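PDB 4H40: putative cell adhesion protein from Bacteroides fragilis, which is probably a fimbrillin-like pilus protein of this gut bacterium, with an inferred part in cell adhesion. Local coordinates for residues I209-D214 with V231-A236; A182-T187 with T255-T260; L120-A125 with E138-T143; I204-I209 with A236-T241. All coordinates share one frame; numbering follows the deposited sequence.

Interaction 1. Residues I209-D214 with V231-A236; sequences IQQPLD and VGDQSA
I209 and the pair D233 and A236 meet mainly through backbone groups, a worked example of how two loops without regular secondary structure can be joined by their amides. The I209 amide donates to A236 O at 3.3 Å, long but nearly straight, and the carbonyl of the same residue takes D233 N at 2.9 Å. Both polar atoms of I209 are therefore satisfied across the contact by the two ends of a single turn. In each bond the donor stands well above the plane of the accepting carbonyl. The turn is a type I beta turn from D233 to A236, closed by A236 N on D233 O at 2.8 Å; D233 OD1 adds a weak second acceptor for the same amide.

The CB of A236 points at the other segment and is met by Q210 O and by the Q211 side chain, while Q210 O itself is taken by the side-chain amide of N136. Q211 sends its chain back over the turn: CG is anti to the backbone N (chi1 -166°), and the bend at chi2 brings CD over A236 CB, with NE2 3.7 Å from it. At the base of this chain, Q211 CB rests 3.6 Å from D233 OD1. The two backbones come alongside at G232 and Q210. Because the joining bonds run between main-chain atoms, the pairing probably depends chiefly on the backbone path of the turn, and the side chains add mostly van der Waals cover at a partly buried edge.

Interaction 2. Residues A182-T187 with T255-T260; sequences ARMQFT and TGVLPT
V257 has CG1 anti to its carbonyl carbon (chi1 -64°), leaving CG2 between N and C and directed at the neighbouring strand, where it lies 3.7 Å from A182 CB. On M184, a selenomethionine, CG is likewise anti to the carbonyl carbon (chi1 -68°), and this methylene meets the same V257 methyl at 4.0 Å. One valine branch thus touches two residues of the partner strand, which shows how alternate residues of paired strands come to share a face.

The backbones run antiparallel. A182 with V257 and M184 with T255 are hydrogen-bonded pairs, and R183 with G256 is the non-hydrogen-bonded pair between them. A182 N reaches V257 O at 2.7 Å, and the return bond from V257 N to A182 O is 2.9 Å. One pair further, M184 N donates to T255 O at 2.9 Å and T255 N to M184 O at 3.0 Å. The CA atoms of G256 and R183 add C-H...O contacts to A182 O and T255 O.

R183 projects from the other face of the sheet. Its extended chain ends in a guanidinium whose NH2 bonds Q185 OE1 at 2.7 Å, the oxygen lying in the guanidinium plane, so the two polar tips are tied along one strand.

Strand 177-190 has strand partners on both edges here: strand 251-257 pairs with it antiparallel, and strand 296-305 pairs with it in parallel through backbone bonds of R183 and Q185 to Y297. I206 of strand 197-207 covers the M184 and T255 face, whereas Y139, from a loop, packs against R183 on the other.

Interaction 3. Residues L120-A125 with E138-T143; sequences LSPAKA and EYLLAT
P122 follows a cis peptide bond and lays its CD 3.5 Å from Y139 O, at the point where a very short strand pairing stops. Beyond it, K124 and E138 join the loop ends of the contact through a salt bridge. K124 NZ lies 2.7 Å from E138 OE1 and uses the syn lone pair of that oxygen; the glutamate chain, extended beyond CG, presents its carboxylate to the lysine. Each charged group has a second partner: N133 O accepts from K124 NZ, and G135 N donates to E138 OE2. The ion pair is thereby tied to the connecting loop between the segments.

Two residues on each side make the strand pairing. S121 N donates to L141 O at 2.7 Å and L141 N to S121 O at 2.8 Å, while L120 and A142 make the adjoining non-hydrogen-bonded pair. On that face, L120 CD2 touches A142 CB at 3.9 Å and L140 CD2 at 4.0 Å. S121 and L141 point to the other face, where the serine hydroxyl is bonded to T56 O.

A123 centres an inverse gamma turn, closed by K124 N on P122 O at 2.7 Å. As a whole this is a two-residue antiparallel strand pairing at the end of a longer strand, 113-121, in an all-beta fimbrillin-like fold; strand 141-142 also pairs with strand 177-190.

Interaction 4. Residues I204-I209 with A236-T241; sequences IEISGI and ASVRIT
I204 pairs with I240 in an antiparallel strand pair of the fimbrillin-like beta fold, exchanging two backbone bonds with it: I204 N to I240 O, and I240 N to I204 O at 2.7 Å. Strand 237-240 lies at the margin of a four-stranded antiparallel sheet within this chain, and the pair illustrates how such an edge can divide into an apolar and a polar face.

E205, next in line, belongs to the polar face. Its OE2 stands over one face of the R239 guanidinium, 3.2 Å from NH2, with carboxylate and guanidinium planes 47° apart. No N-H is aimed at this oxygen, so the attraction is one of charges alone, while R239 NH1 is bonded to E202 O. S237 OG makes a weak bond to the same E205 oxygen.

I206 returns to the apolar face and exchanges backbone bonds with V238, I206 N to V238 O and V238 N to I206 O, each 2.9 Å. Its CB meets V238 CG1 at 3.9 Å and its CD1 meets I240 CD1 at 4.0 Å. M184, F186 and T255 of the strands beyond cover this isoleucine.

S207 then pairs with S237 on the polar face, OG against CB. At G208 the chain turns with positive phi (84°), and its amide donates to A236 O at 2.9 Å, the oxygen that also accepts from I209 N. The I209 side chain then crosses V238 at about a right angle, its CG1 held between backbone N and carbonyl carbon (chi1 39°), and CD1 ends 3.8 Å from V238 CG1.

How the interactions relate
Interactions 1 and 4 share I209 and A236: one strand of interaction 4 leads into, and the other leaves, the loops of interaction 1. Interaction 2 is the most buried, and its apolar face meets that of interaction 4, with F186 CE2 3.5 Å from I206 CD1, so two strand pairs pack face to face. Interaction 3 stands apart from 1 and 4 but reaches interaction 2 through Y139, whose ring packs against G256. Chemistry follows place: interaction 2 joins its strands by backbone bonds and apolar contacts; interaction 1, partly buried, is held mainly by backbone bonds and packs P212 on L258; the partly buried interactions 3 and 4 add salt bridges.

Interaction 1. Residues I209-D214 with V231-A236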
# COMPACT_ATOMS: atom_id res chain seq x y z
N ILE B 209 8.56 13.04 8.69
CA ILE B 209 9.81 12.56 8.13
C ILE B 209 10.99 12.97 9.06
O ILE B 209 10.75 13.61 10.09
CB ILE B 209 9.97 13.03 6.65
CG1 ILE B 209 9.45 14.48 6.45
CG2 ILE B 209 9.26 12.06 5.75
CD1 ILE B 209 10.06 15.24 5.31
N GLN B 210 12.22 12.52 8.76
CA GLN B 210 13.41 12.80 9.55
C GLN B 210 13.62 14.27 9.75
O GLN B 210 13.52 15.03 8.78
CB GLN B 210 14.65 12.21 8.86
CG GLN B 210 15.96 12.36 9.63
CD GLN B 210 16.14 11.24 10.60
OE1 GLN B 210 16.40 10.09 10.22
NE2 GLN B 210 15.99 11.53 11.88
N GLN B 211 13.90 14.68 11.00
CA GLN B 211 14.29 16.05 11.28
C GLN B 211 15.80 16.12 10.96
O GLN B 211 16.52 15.23 11.41
CB GLN B 211 13.96 16.46 12.73
CG GLN B 211 14.04 17.98 12.96
CD GLN B 211 12.87 18.75 12.39
OE1 GLN B 211 12.96 19.38 11.32
NE2 GLN B 211 11.74 18.72 13.09
N PRO B 212 16.27 17.06 10.11
CA PRO B 212 17.72 17.09 9.74
C PRO B 212 18.72 17.09 10.92
O PRO B 212 18.53 17.80 11.94
CB PRO B 212 17.85 18.38 8.93
CG PRO B 212 16.46 18.62 8.39
CD PRO B 212 15.51 18.14 9.44
N LEU B 213 19.79 16.26 10.76
CA LEU B 213 20.86 16.04 11.76
C LEU B 213 21.49 17.34 12.29
O LEU B 213 21.75 18.26 11.51
CB LEU B 213 21.96 15.15 11.16
N ASP B 214 21.72 17.40 13.61
CA ASP B 214 22.30 18.54 14.32
C ASP B 214 23.80 18.76 13.96
O ASP B 214 24.50 17.80 13.62
CB ASP B 214 22.13 18.34 15.84
CG ASP B 214 22.57 19.49 16.75
OD1 ASP B 214 22.71 20.63 16.25
OD2 ASP B 214 22.72 19.25 17.97
N VAL B 231 14.44 7.28 13.10
CA VAL B 231 13.00 7.51 13.22
C VAL B 231 12.64 9.00 12.97
O VAL B 231 13.18 9.90 13.63
CB VAL B 231 12.45 6.97 14.59
CG1 VAL B 231 10.96 7.28 14.76
CG2 VAL B 231 12.67 5.47 14.72
N GLY B 232 11.74 9.22 12.01
CA GLY B 232 11.24 10.55 11.65
C GLY B 232 10.24 11.10 12.65
O GLY B 232 9.83 10.36 13.54
N ASP B 233 9.79 12.38 12.54
CA ASP B 233 8.84 12.85 13.55
C ASP B 233 7.74 13.80 13.06
O ASP B 233 7.96 14.60 12.15
CB ASP B 233 9.58 13.51 14.74
CG ASP B 233 10.21 14.87 14.51
OD1 ASP B 233 10.67 15.13 13.39
OD2 ASP B 233 10.31 15.64 15.49
N GLN B 234 6.57 13.74 13.76
CA GLN B 234 5.30 14.51 13.65
C GLN B 234 5.48 16.00 13.25
O GLN B 234 4.58 16.58 12.63
CB GLN B 234 4.51 14.47 15.00
CG GLN B 234 5.32 14.86 16.25
CD GLN B 234 4.54 14.94 17.57
OE1 GLN B 234 3.76 14.05 17.94
NE2 GLN B 234 4.82 15.97 18.35
N SER B 235 6.63 16.60 13.63
CA SER B 235 6.98 18.01 13.40
C SER B 235 7.80 18.24 12.10
O SER B 235 7.70 19.34 11.55
CB SER B 235 7.74 18.56 14.60
OG SER B 235 8.94 17.84 14.83
N ALA B 236 8.60 17.25 11.62
CA ALA B 236 9.39 17.44 10.39
C ALA B 236 8.53 17.22 9.16
O ALA B 236 7.82 16.22 9.05
CB ALA B 236 10.60 16.53 10.35

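Interaction 2. Residues A182-T187 with T255-T260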
# COMPACT_ATOMS: atom_id res chain seq x y z
N ALA B 182 16.73 10.06 -0.26
CA ALA B 182 15.66 9.32 -0.88
C ALA B 182 14.90 10.30 -1.76
O ALA B 182 15.10 11.52 -1.66
CB ALA B 182 14.75 8.75 0.21
N ARG B 183 14.04 9.78 -2.62
CA ARG B 183 13.21 10.58 -3.50
C ARG B 183 11.79 10.07 -3.45
O ARG B 183 11.56 8.87 -3.45
CB ARG B 183 13.75 10.51 -4.93
CG ARG B 183 12.92 11.31 -5.92
CD ARG B 183 13.50 11.25 -7.31
NE ARG B 183 12.45 11.38 -8.31
CZ ARG B 183 12.43 12.32 -9.24
NH1 ARG B 183 13.41 13.21 -9.32
NH2 ARG B 183 11.44 12.36 -10.12
N MSE B 184 10.83 10.99 -3.38
CA MSE B 184 9.41 10.66 -3.43
C MSE B 184 8.83 11.33 -4.66
O MSE B 184 9.20 12.46 -4.97
CB MSE B 184 8.67 11.06 -2.15
CG MSE B 184 9.09 10.24 -0.96
SE MSE B 184 8.03 10.49 0.66
CE MSE B 184 6.71 9.13 0.34
N GLN B 185 8.01 10.59 -5.41
CA GLN B 185 7.36 11.13 -6.58
C GLN B 185 5.89 10.77 -6.57
O GLN B 185 5.54 9.65 -6.26
CB GLN B 185 8.04 10.62 -7.83
CG GLN B 185 7.51 11.30 -9.05
CD GLN B 185 8.09 10.71 -10.27
OE1 GLN B 185 9.12 11.17 -10.76
NE2 GLN B 185 7.44 9.70 -10.79
N PHE B 186 5.04 11.74 -6.92
CA PHE B 186 3.60 11.61 -7.01
C PHE B 186 3.17 12.05 -8.42
O PHE B 186 3.48 13.16 -8.86
CB PHE B 186 2.90 12.44 -5.91
CG PHE B 186 3.46 12.18 -4.52
CD1 PHE B 186 3.00 11.12 -3.75
CD2 PHE B 186 4.49 12.95 -4.02
CE1 PHE B 186 3.56 10.84 -2.51
CE2 PHE B 186 5.06 12.66 -2.78
CZ PHE B 186 4.61 11.60 -2.05
N THR B 187 2.53 11.12 -9.15
CA THR B 187 1.90 11.36 -10.43
C THR B 187 0.42 11.40 -10.11
O THR B 187 -0.10 10.42 -9.55
CB THR B 187 2.30 10.31 -11.48
OG1 THR B 187 3.71 10.30 -11.65
CG2 THR B 187 1.62 10.55 -12.81
N THR B 255 10.29 15.25 -4.77
CA THR B 255 11.12 15.90 -3.78
C THR B 255 12.08 14.91 -3.19
O THR B 255 11.83 13.69 -3.22
CB THR B 255 10.27 16.57 -2.68
OG1 THR B 255 11.05 17.56 -2.05
CG2 THR B 255 9.73 15.60 -1.64
N GLY B 256 13.14 15.46 -2.61
CA GLY B 256 14.12 14.68 -1.89
C GLY B 256 13.66 14.59 -0.46
O GLY B 256 13.03 15.52 0.05
N VAL B 257 13.92 13.46 0.18
CA VAL B 257 13.63 13.25 1.60
C VAL B 257 14.85 12.55 2.18
O VAL B 257 15.48 11.73 1.51
CB VAL B 257 12.27 12.55 1.94
CG1 VAL B 257 11.09 13.41 1.50
CG2 VAL B 257 12.17 11.17 1.34
N LEU B 258 15.21 12.90 3.39
CA LEU B 258 16.36 12.29 4.03
C LEU B 258 16.06 10.84 4.39
O LEU B 258 14.90 10.58 4.75
CB LEU B 258 16.73 13.06 5.32
CG LEU B 258 17.19 14.49 5.19
CD1 LEU B 258 17.33 15.10 6.58
CD2 LEU B 258 18.52 14.58 4.46
N PRO B 259 17.05 9.90 4.37
CA PRO B 259 16.76 8.52 4.79
C PRO B 259 16.12 8.52 6.17
O PRO B 259 16.61 9.19 7.09
CB PRO B 259 18.14 7.86 4.78
CG PRO B 259 18.90 8.62 3.75
CD PRO B 259 18.47 10.04 3.96
N THR B 260 14.93 7.89 6.27
CA THR B 260 14.16 7.84 7.50
C THR B 260 13.44 6.52 7.67
O THR B 260 12.91 5.96 6.72
CB THR B 260 13.18 9.03 7.62
OG1 THR B 260 12.66 9.06 8.96
CG2 THR B 260 12.04 9.00 6.63

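Interaction 3. Residues L120-A125 with E138-T143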
# COMPACT_ATOMS: atom_id res chain seq x y z
N LEU B 120 30.67 16.57 -4.51
CA LEU B 120 29.33 16.96 -4.07
C LEU B 120 28.64 17.68 -5.21
O LEU B 120 29.30 18.45 -5.93
CB LEU B 120 29.38 17.88 -2.84
CG LEU B 120 29.99 17.33 -1.58
CD1 LEU B 120 30.57 18.42 -0.78
CD2 LEU B 120 28.98 16.57 -0.75
N SER B 121 27.34 17.45 -5.37
CA SER B 121 26.55 18.16 -6.38
C SER B 121 25.13 18.31 -5.86
O SER B 121 24.50 17.28 -5.54
CB SER B 121 26.58 17.45 -7.73
OG SER B 121 25.87 18.22 -8.69
N PRO B 122 24.62 19.54 -5.64
CA PRO B 122 25.23 20.87 -5.93
C PRO B 122 26.52 21.16 -5.16
O PRO B 122 26.79 20.52 -4.14
CB PRO B 122 24.12 21.86 -5.52
CG PRO B 122 22.85 21.07 -5.61
CD PRO B 122 23.24 19.70 -5.13
N ALA B 123 27.30 22.16 -5.65
CA ALA B 123 28.57 22.57 -5.04
C ALA B 123 28.35 23.32 -3.72
O ALA B 123 28.81 24.46 -3.56
CB ALA B 123 29.37 23.42 -6.03
N LYS B 124 27.62 22.67 -2.79
CA LYS B 124 27.29 23.21 -1.47
C LYS B 124 28.56 23.41 -0.64
O LYS B 124 29.54 22.69 -0.82
CB LYS B 124 26.29 22.30 -0.71
CG LYS B 124 24.89 22.31 -1.30
CD LYS B 124 23.90 21.64 -0.35
CE LYS B 124 22.74 22.57 -0.07
NZ LYS B 124 22.03 22.18 1.18
N ALA B 125 28.54 24.41 0.26
CA ALA B 125 29.68 24.72 1.13
C ALA B 125 29.82 23.69 2.26
O ALA B 125 28.82 23.18 2.78
CB ALA B 125 29.52 26.11 1.71
N GLU B 138 15.49 18.43 -0.96
CA GLU B 138 16.69 18.65 -1.75
C GLU B 138 17.40 17.35 -2.11
O GLU B 138 17.31 16.36 -1.38
CB GLU B 138 17.66 19.61 -1.07
CG GLU B 138 18.26 19.11 0.22
CD GLU B 138 19.14 20.15 0.85
OE1 GLU B 138 20.18 20.48 0.23
OE2 GLU B 138 18.76 20.71 1.91
N TYR B 139 18.08 17.36 -3.26
CA TYR B 139 18.89 16.23 -3.73
C TYR B 139 20.33 16.57 -3.56
O TYR B 139 20.70 17.73 -3.69
CB TYR B 139 18.59 15.88 -5.19
CG TYR B 139 17.16 15.54 -5.46
CD1 TYR B 139 16.59 14.38 -4.95
CD2 TYR B 139 16.35 16.37 -6.24
CE1 TYR B 139 15.25 14.06 -5.19
CE2 TYR B 139 15.02 16.04 -6.52
CZ TYR B 139 14.47 14.90 -5.97
OH TYR B 139 13.16 14.61 -6.20
N LEU B 140 21.16 15.55 -3.24
CA LEU B 140 22.60 15.69 -3.14
C LEU B 140 23.27 14.47 -3.67
O LEU B 140 23.13 13.37 -3.13
CB LEU B 140 23.12 16.02 -1.73
CG LEU B 140 24.65 16.12 -1.65
CD1 LEU B 140 25.16 17.53 -1.94
CD2 LEU B 140 25.17 15.58 -0.34
N LEU B 141 23.99 14.67 -4.77
CA LEU B 141 24.81 13.66 -5.40
C LEU B 141 26.18 13.81 -4.82
O LEU B 141 26.62 14.94 -4.62
CB LEU B 141 24.84 13.82 -6.92
CG LEU B 141 23.56 13.57 -7.71
CD1 LEU B 141 23.80 13.86 -9.15
CD2 LEU B 141 23.11 12.13 -7.60
N ALA B 142 26.83 12.71 -4.49
CA ALA B 142 28.15 12.77 -3.88
C ALA B 142 28.88 11.44 -4.01
O ALA B 142 28.35 10.45 -4.53
CB ALA B 142 28.01 13.12 -2.40
N THR B 143 30.12 11.44 -3.53
CA THR B 143 31.01 10.30 -3.38
C THR B 143 30.36 9.37 -2.35
O THR B 143 29.89 9.84 -1.31
CB THR B 143 32.39 10.82 -2.93
OG1 THR B 143 32.92 11.72 -3.91
CG2 THR B 143 33.37 9.72 -2.65

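Interaction 4. Residues I204-I209 with A236-T241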
# COMPACT_ATOMS: atom_id res chain seq x y z
N ILE B 204 1.82 19.82 -2.33
CA ILE B 204 1.87 18.52 -1.64
C ILE B 204 2.78 18.63 -0.42
O ILE B 204 3.97 18.94 -0.56
CB ILE B 204 2.32 17.40 -2.63
CG1 ILE B 204 1.30 17.24 -3.76
CG2 ILE B 204 2.59 16.07 -1.88
CD1 ILE B 204 1.85 16.64 -4.94
N GLU B 205 2.21 18.40 0.76
CA GLU B 205 2.95 18.44 2.02
C GLU B 205 3.10 17.02 2.59
O GLU B 205 2.12 16.31 2.85
CB GLU B 205 2.28 19.38 3.02
CG GLU B 205 3.10 19.57 4.27
CD GLU B 205 2.74 20.78 5.11
OE1 GLU B 205 1.53 20.99 5.36
OE2 GLU B 205 3.67 21.51 5.52
N ILE B 206 4.36 16.60 2.71
CA ILE B 206 4.81 15.34 3.27
C ILE B 206 5.20 15.66 4.74
O ILE B 206 5.91 16.62 4.99
CB ILE B 206 5.96 14.77 2.40
CG1 ILE B 206 5.53 14.69 0.91
CG2 ILE B 206 6.45 13.41 2.93
CD1 ILE B 206 6.59 14.26 -0.04
N SER B 207 4.63 14.92 5.69
CA SER B 207 4.81 15.12 7.13
C SER B 207 5.21 13.83 7.83
O SER B 207 4.83 12.75 7.38
CB SER B 207 3.51 15.63 7.75
OG SER B 207 3.34 17.03 7.60
N GLY B 208 5.93 13.96 8.93
CA GLY B 208 6.39 12.84 9.74
C GLY B 208 7.67 12.21 9.23
O GLY B 208 7.85 10.99 9.32
N ILE B 209 8.56 13.04 8.69
CA ILE B 209 9.81 12.56 8.13
C ILE B 209 10.99 12.97 9.06
O ILE B 209 10.75 13.61 10.09
CB ILE B 209 9.97 13.03 6.65
CG1 ILE B 209 9.45 14.48 6.45
CG2 ILE B 209 9.26 12.06 5.75
CD1 ILE B 209 10.06 15.24 5.31
N ALA B 236 8.60 17.25 11.62
CA ALA B 236 9.39 17.44 10.39
C ALA B 236 8.53 17.22 9.16
O ALA B 236 7.82 16.22 9.05
CB ALA B 236 10.60 16.53 10.35
N SER B 237 8.60 18.19 8.25
CA SER B 237 7.81 18.18 7.02
C SER B 237 8.54 18.83 5.83
O SER B 237 9.54 19.53 6.00
CB SER B 237 6.46 18.87 7.25
OG SER B 237 6.51 20.28 7.06
N VAL B 238 7.99 18.61 4.62
CA VAL B 238 8.49 19.20 3.39
C VAL B 238 7.28 19.51 2.46
O VAL B 238 6.29 18.79 2.47
CB VAL B 238 9.62 18.38 2.71
CG1 VAL B 238 9.12 17.05 2.15
CG2 VAL B 238 10.29 19.19 1.63
N ARG B 239 7.34 20.64 1.73
CA ARG B 239 6.29 21.04 0.82
C ARG B 239 6.78 21.04 -0.65
O ARG B 239 7.84 21.59 -0.95
CB ARG B 239 5.76 22.41 1.21
CG ARG B 239 4.51 22.83 0.47
CD ARG B 239 3.99 24.20 0.85
NE ARG B 239 3.74 24.38 2.29
CZ ARG B 239 2.67 23.95 2.96
NH1 ARG B 239 1.73 23.24 2.33
NH2 ARG B 239 2.54 24.20 4.25
N ILE B 240 6.02 20.39 -1.54
CA ILE B 240 6.27 20.39 -2.99
C ILE B 240 5.29 21.40 -3.53
O ILE B 240 4.09 21.24 -3.33
CB ILE B 240 6.15 19.01 -3.69
CG1 ILE B 240 6.84 17.85 -2.89
CG2 ILE B 240 6.67 19.11 -5.12
CD1 ILE B 240 6.49 16.42 -3.43
N THR B 241 5.77 22.49 -4.12
CA THR B 241 4.91 23.55 -4.64
C THR B 241 4.87 23.49 -6.17
O THR B 241 3.93 24.01 -6.78
CB THR B 241 5.38 24.93 -4.14
OG1 THR B 241 6.81 25.02 -4.20
CG2 THR B 241 4.93 25.22 -2.72
O HOH W 1 -0.83 21.43 3.69